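Local coordinates for protein maltose operon transcriptional repressor (Staphylococcus aureus subsp. aureus Mu50, PDB 3HCW) that probably represses transcription of the maltose operon as a LacI-type regulator, its C-terminal fragment having the periplasmic-binding-protein-like fold that in relatives senses a sugar effector, at residues 251-256 / 271-276; 32-37 / 71-76. All blocks are in the same frame, centred on the assembly; numbering follows the deposited sequence.

Contact 1: residues 251-256 / 271-276; sequences GQQAGS and ELVIID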
loop_
_atom_site.group_PDB
_atom_site.type_symbol
_atom_site.label_atom_id
_atom_site.label_comp_id
_atom_site.label_asym_id
_atom_site.label_seq_id
_atom_site.Cartn_x
_atom_site.Cartn_y
_atom_site.Cartn_z
ATOM N N GLY A 251 -2.949 13.653 -9.275
ATOM C CA GLY A 251 -4.197 13.849 -8.551
ATOM C C GLY A 251 -4.497 15.310 -8.249
ATOM O O GLY A 251 -5.627 15.774 -8.449
ATOM N N GLN A 252 -3.487 16.035 -7.774
ATOM C CA GLN A 252 -3.631 17.463 -7.492
ATOM C C GLN A 252 -4.017 18.229 -8.753
ATOM O O GLN A 252 -4.895 19.079 -8.704
ATOM C CB GLN A 252 -2.352 18.046 -6.881
ATOM C CG GLN A 252 -2.109 17.614 -5.444
ATOM C CD GLN A 252 -0.739 18.032 -4.919
ATOM O OE1 GLN A 252 0.086 18.578 -5.652
ATOM N NE2 GLN A 252 -0.497 17.775 -3.638
ATOM N N GLN A 253 -3.368 17.905 -9.871
ATOM C CA GLN A 253 -3.657 18.544 -11.166
ATOM C C GLN A 253 -5.072 18.231 -11.679
ATOM O O GLN A 253 -5.736 19.098 -12.237
ATOM C CB GLN A 253 -2.622 18.125 -12.207
ATOM C CG GLN A 253 -1.206 18.646 -11.954
ATOM C CD GLN A 253 -1.068 20.134 -12.212
ATOM O OE1 GLN A 253 -1.482 20.639 -13.260
ATOM N NE2 GLN A 253 -0.480 20.844 -11.258
ATOM N N ALA A 254 -5.530 16.996 -11.472
ATOM C CA ALA A 254 -6.885 16.605 -11.860
ATOM C C ALA A 254 -7.921 17.319 -11.004
ATOM O O ALA A 254 -8.967 17.740 -11.512
ATOM C CB ALA A 254 -7.060 15.103 -11.756
ATOM N N GLY A 255 -7.610 17.445 -9.710
ATOM C CA GLY A 255 -8.439 18.172 -8.744
ATOM C C GLY A 255 -8.573 19.646 -9.083
ATOM O O GLY A 255 -9.676 20.195 -9.075
ATOM N N SER A 256 -7.446 20.279 -9.394
ATOM C CA SER A 256 -7.434 21.671 -9.858
ATOM C C SER A 256 -8.216 21.884 -11.151
ATOM O O SER A 256 -8.990 22.836 -11.245
ATOM C CB SER A 256 -6.002 22.157 -10.024
ATOM O OG SER A 256 -5.372 22.228 -8.758
ATOM N N GLU A 271 -6.538 20.792 -23.265
ATOM C CA GLU A 271 -6.743 19.439 -23.812
ATOM C C GLU A 271 -5.982 18.324 -23.091
ATOM O O GLU A 271 -6.517 17.222 -22.920
ATOM C CB GLU A 271 -6.411 19.393 -25.303
ATOM C CG GLU A 271 -7.491 19.959 -26.211
ATOM C CD GLU A 271 -7.257 19.634 -27.688
ATOM O OE1 GLU A 271 -7.570 20.491 -28.544
ATOM O OE2 GLU A 271 -6.768 18.524 -27.997
ATOM N N LEU A 272 -4.746 18.611 -22.673
ATOM C CA LEU A 272 -3.859 17.590 -22.118
ATOM C C LEU A 272 -2.825 18.210 -21.197
ATOM O O LEU A 272 -2.111 19.132 -21.589
ATOM C CB LEU A 272 -3.172 16.804 -23.243
ATOM C CG LEU A 272 -2.245 15.618 -22.932
ATOM C CD1 LEU A 272 -2.913 14.554 -22.088
ATOM C CD2 LEU A 272 -1.740 15.005 -24.222
ATOM N N VAL A 273 -2.767 17.724 -19.962
ATOM C CA VAL A 273 -1.765 18.198 -19.016
ATOM C C VAL A 273 -0.786 17.051 -18.809
ATOM O O VAL A 273 -1.192 15.934 -18.473
ATOM C CB VAL A 273 -2.384 18.666 -17.666
ATOM C CG1 VAL A 273 -1.298 19.114 -16.687
ATOM C CG2 VAL A 273 -3.408 19.798 -17.884
ATOM N N ILE A 274 0.496 17.317 -19.044
ATOM C CA ILE A 274 1.521 16.289 -18.933
ATOM C C ILE A 274 2.380 16.514 -17.673
ATOM O O ILE A 274 2.930 17.596 -17.463
ATOM C CB ILE A 274 2.357 16.187 -20.243
ATOM C CG1 ILE A 274 1.471 15.728 -21.423
ATOM C CG2 ILE A 274 3.578 15.266 -20.075
ATOM C CD1 ILE A 274 1.138 14.213 -21.484
ATOM N N ILE A 275 2.449 15.489 -16.830
ATOM C CA ILE A 275 3.273 15.489 -15.624
ATOM C C ILE A 275 4.567 14.720 -15.922
ATOM O O ILE A 275 4.523 13.571 -16.369
ATOM C CB ILE A 275 2.491 14.890 -14.404
ATOM C CG1 ILE A 275 1.587 15.943 -13.776
ATOM C CG2 ILE A 275 3.415 14.360 -13.308
ATOM C CD1 ILE A 275 0.183 15.887 -14.253
ATOM N N ASP A 276 5.705 15.379 -15.701
ATOM C CA ASP A 276 7.028 14.806 -15.966
ATOM C C ASP A 276 7.331 13.668 -15.004
ATOM O O ASP A 276 6.960 13.719 -13.843
ATOM C CB ASP A 276 8.133 15.866 -15.810
ATOM C CG ASP A 276 8.081 16.958 -16.876
ATOM O OD1 ASP A 276 7.617 16.708 -18.016
ATOM O OD2 ASP A 276 8.538 18.079 -16.563
#
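In the periplasmic-binding-protein-like fold of this repressor, helix 247-263 lies against the strand that begins at 272, and Gln253 is the residue that spans from one to the other, meeting Val273 and Ile275. The backbones stay well apart, with the CA atoms of Gln253 and Val273 8.1 Å from each other, and side chains alone close the distance. Gln253 sends CG away from its own carbonyl carbon (chi1 -67°) and then bends at chi2 (-72°), which splits its surface into two parts. The aliphatic part rests on the tip of Ile275: CG is 3.9 Å and CB 4.1 Å from Ile275 CD1, a contact of methylenes with a methyl. The amide end reaches Val273, where OE1 lies 3.8 Å from Val273 CG1, the two side chains crossing at about a right angle. This is van der Waals contact only, because a methyl offers the amide no hydrogen bond. A long, half-apolar residue suits such a border, since its methylenes can face the strand while the residue as a whole stays partly exposed. Val273 and Ile275, two apart on an extended strand, present their side chains to the same side, and beta-branched residues favour that backbone. Strand 272-280 adjoins strand 110-113 in the sheet, with helix 247-263 packed on it in alpha/beta layering: Val273 and Ile275 both touch Ile111, and their backbones bond to Asp112. Within the helix, Gln252 O accepts two donors on opposite faces of its carbonyl plane, the backbone N of Ser256 at 2.9 Å and Ser256 OG at 3.2 Å. The hydroxyl stands 36° out of that plane; by bonding back to the preceding turn, a serine in mid-helix finds a partner for its OG.

Contact 2: residues 32-37 / 71-76; sequences LGISET and AFILLY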
loop_
_atom_site.group_PDB
_atom_site.type_symbol
_atom_site.label_atom_id
_atom_site.label_comp_id
_atom_site.label_asym_id
_atom_site.label_seq_id
_atom_site.Cartn_x
_atom_site.Cartn_y
_atom_site.Cartn_z
ATOM N N LEU A 32 -5.397 10.686 -2.842
ATOM C CA LEU A 32 -4.901 11.702 -1.891
ATOM C C LEU A 32 -4.656 13.066 -2.560
ATOM O O LEU A 32 -5.046 14.116 -2.028
ATOM C CB LEU A 32 -3.620 11.221 -1.191
ATOM C CG LEU A 32 -2.989 12.125 -0.123
ATOM C CD1 LEU A 32 -3.846 12.189 1.133
ATOM C CD2 LEU A 32 -1.600 11.649 0.229
ATOM N N GLY A 33 -4.014 13.041 -3.725
ATOM C CA GLY A 33 -3.810 14.238 -4.521
ATOM C C GLY A 33 -5.122 14.921 -4.870
ATOM O O GLY A 33 -5.262 16.133 -4.666
ATOM N N ILE A 34 -6.091 14.152 -5.380
ATOM C CA ILE A 34 -7.402 14.717 -5.707
ATOM C C ILE A 34 -8.117 15.286 -4.476
ATOM O O ILE A 34 -8.561 16.432 -4.491
ATOM C CB ILE A 34 -8.336 13.686 -6.374
ATOM C CG1 ILE A 34 -7.808 13.292 -7.747
ATOM C CG2 ILE A 34 -9.776 14.262 -6.496
ATOM C CD1 ILE A 34 -8.151 11.907 -8.151
ATOM N N SER A 35 -8.189 14.486 -3.415
ATOM C CA SER A 35 -9.020 14.816 -2.257
ATOM C C SER A 35 -8.533 16.039 -1.488
ATOM O O SER A 35 -9.333 16.897 -1.146
ATOM C CB SER A 35 -9.165 13.615 -1.321
ATOM O OG SER A 35 -7.897 13.136 -0.925
ATOM N N GLU A 36 -7.228 16.125 -1.232
ATOM C CA GLU A 36 -6.694 17.264 -0.486
ATOM C C GLU A 36 -6.901 18.589 -1.232
ATOM O O GLU A 36 -7.210 19.596 -0.611
ATOM C CB GLU A 36 -5.231 17.046 -0.065
ATOM C CG GLU A 36 -4.174 17.265 -1.142
ATOM C CD GLU A 36 -2.883 16.504 -0.866
ATOM O OE1 GLU A 36 -2.257 16.016 -1.833
ATOM O OE2 GLU A 36 -2.501 16.386 0.318
ATOM N N THR A 37 -6.775 18.565 -2.558
ATOM C CA THR A 37 -7.018 19.735 -3.404
ATOM C C THR A 37 -8.495 20.133 -3.362
ATOM O O THR A 37 -8.820 21.285 -3.076
ATOM C CB THR A 37 -6.547 19.463 -4.849
ATOM O OG1 THR A 37 -5.119 19.372 -4.853
ATOM C CG2 THR A 37 -7.005 20.568 -5.840
ATOM N N ALA A 71 -19.493 16.665 -10.581
ATOM C CA ALA A 71 -18.585 16.270 -11.651
ATOM C C ALA A 71 -17.831 14.988 -11.330
ATOM O O ALA A 71 -17.909 14.457 -10.214
ATOM C CB ALA A 71 -17.609 17.390 -11.943
ATOM N N PHE A 72 -17.091 14.503 -12.323
ATOM C CA PHE A 72 -16.377 13.241 -12.211
ATOM C C PHE A 72 -14.920 13.366 -12.598
ATOM O O PHE A 72 -14.533 14.267 -13.331
ATOM C CB PHE A 72 -17.034 12.192 -13.094
ATOM C CG PHE A 72 -18.276 11.612 -12.512
ATOM C CD1 PHE A 72 -18.204 10.511 -11.677
ATOM C CD2 PHE A 72 -19.520 12.172 -12.789
ATOM C CE1 PHE A 72 -19.357 9.945 -11.128
ATOM C CE2 PHE A 72 -20.675 11.618 -12.252
ATOM C CZ PHE A 72 -20.595 10.494 -11.421
ATOM N N ILE A 73 -14.111 12.457 -12.086
ATOM C CA ILE A 73 -12.747 12.296 -12.553
ATOM C C ILE A 73 -12.599 10.803 -12.822
ATOM O O ILE A 73 -12.654 10.007 -11.880
ATOM C CB ILE A 73 -11.707 12.771 -11.496
ATOM C CG1 ILE A 73 -11.864 14.268 -11.181
ATOM C CG2 ILE A 73 -10.290 12.480 -11.961
ATOM C CD1 ILE A 73 -10.858 14.790 -10.162
ATOM N N LEU A 74 -12.475 10.424 -14.099
ATOM C CA LEU A 74 -12.195 9.025 -14.468
ATOM C C LEU A 74 -10.725 8.733 -14.222
ATOM O O LEU A 74 -9.858 9.375 -14.813
ATOM C CB LEU A 74 -12.513 8.749 -15.937
ATOM C CG LEU A 74 -13.923 9.001 -16.471
ATOM C CD1 LEU A 74 -14.012 8.548 -17.903
ATOM C CD2 LEU A 74 -14.929 8.266 -15.651
ATOM N N LEU A 75 -10.447 7.762 -13.357
ATOM C CA LEU A 75 -9.075 7.443 -12.961
ATOM C C LEU A 75 -8.379 6.423 -13.873
ATOM O O LEU A 75 -7.408 5.789 -13.466
ATOM C CB LEU A 75 -9.023 6.929 -11.527
ATOM C CG LEU A 75 -9.217 7.752 -10.247
ATOM C CD1 LEU A 75 -8.020 7.502 -9.341
ATOM C CD2 LEU A 75 -9.364 9.208 -10.470
ATOM N N TYR A 76 -8.873 6.279 -15.100
ATOM C CA TYR A 76 -8.254 5.418 -16.101
ATOM C C TYR A 76 -8.652 5.904 -17.494
ATOM O O TYR A 76 -9.594 6.675 -17.635
ATOM C CB TYR A 76 -8.678 3.954 -15.898
ATOM C CG TYR A 76 -10.144 3.715 -16.156
ATOM C CD1 TYR A 76 -11.081 3.845 -15.132
ATOM C CD2 TYR A 76 -10.598 3.360 -17.429
ATOM C CE1 TYR A 76 -12.429 3.636 -15.372
ATOM C CE2 TYR A 76 -11.934 3.157 -17.677
ATOM C CZ TYR A 76 -12.841 3.293 -16.646
ATOM O OH TYR A 76 -14.161 3.076 -16.900
#
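Ile34, on helix 25-39, packs against Ile73 of strand 71-74 and Leu75 in the loop just beyond its C-terminal end, in the helix-over-parallel-sheet layering of an alpha/beta Rossmann-like subdomain. The polar bonds stay inside the helix or leave it on other sides. Glu36 N bonds to Leu32 O, as in any alpha helix, and Thr37 OG1 makes a weak bond of 3.2 Å to Gly33 O. Glu36 faces helix 247-263, where Arg248 forms a salt bridge with its OE2.

The apolar contacts are made mostly by methyl groups. Ile34 and Ile73 point at each other tip to tip, Ile73 CD1 lying 3.9 Å from Ile34 CG2 and 4.2 Å from Ile34 CG1, so that one methyl meets both branches of its partner. All three residues are buried, and branched aliphatic chains suit such a place because they fill it without bringing in a polar group. Leu12 on strand 9-13 also touches Ile34, while Ile10, Ile95 and Ile97 touch Ile73. Ile34 has its CG1 branch anti to its carbonyl carbon (chi1 -67°), and that branch carries CD1 obliquely across Leu75 to within 3.8 Å of Leu75 CD2.

In the fold
Both contacts set a helix against a strand of the same sheet, yet they differ in depth. Contact 2 is core: three buried aliphatic residues and nothing polar across the interface. Contact 1 sits at a partly buried margin, where a glutamine takes the helix side and only Ile275 is buried. Their centres are 10 Å apart, and their helices, 25-39 and 247-263, touch directly. There Gln252 NE2 and Glu36 OE1 lie 3.1 Å apart in a probable hydrogen bond, and Gly251 O packs on Ile34 CG1. The polar link between the contacts is thus made between the helices, while Ile34 meets its strand with carbon alone and Gln253 brings an amide to its own.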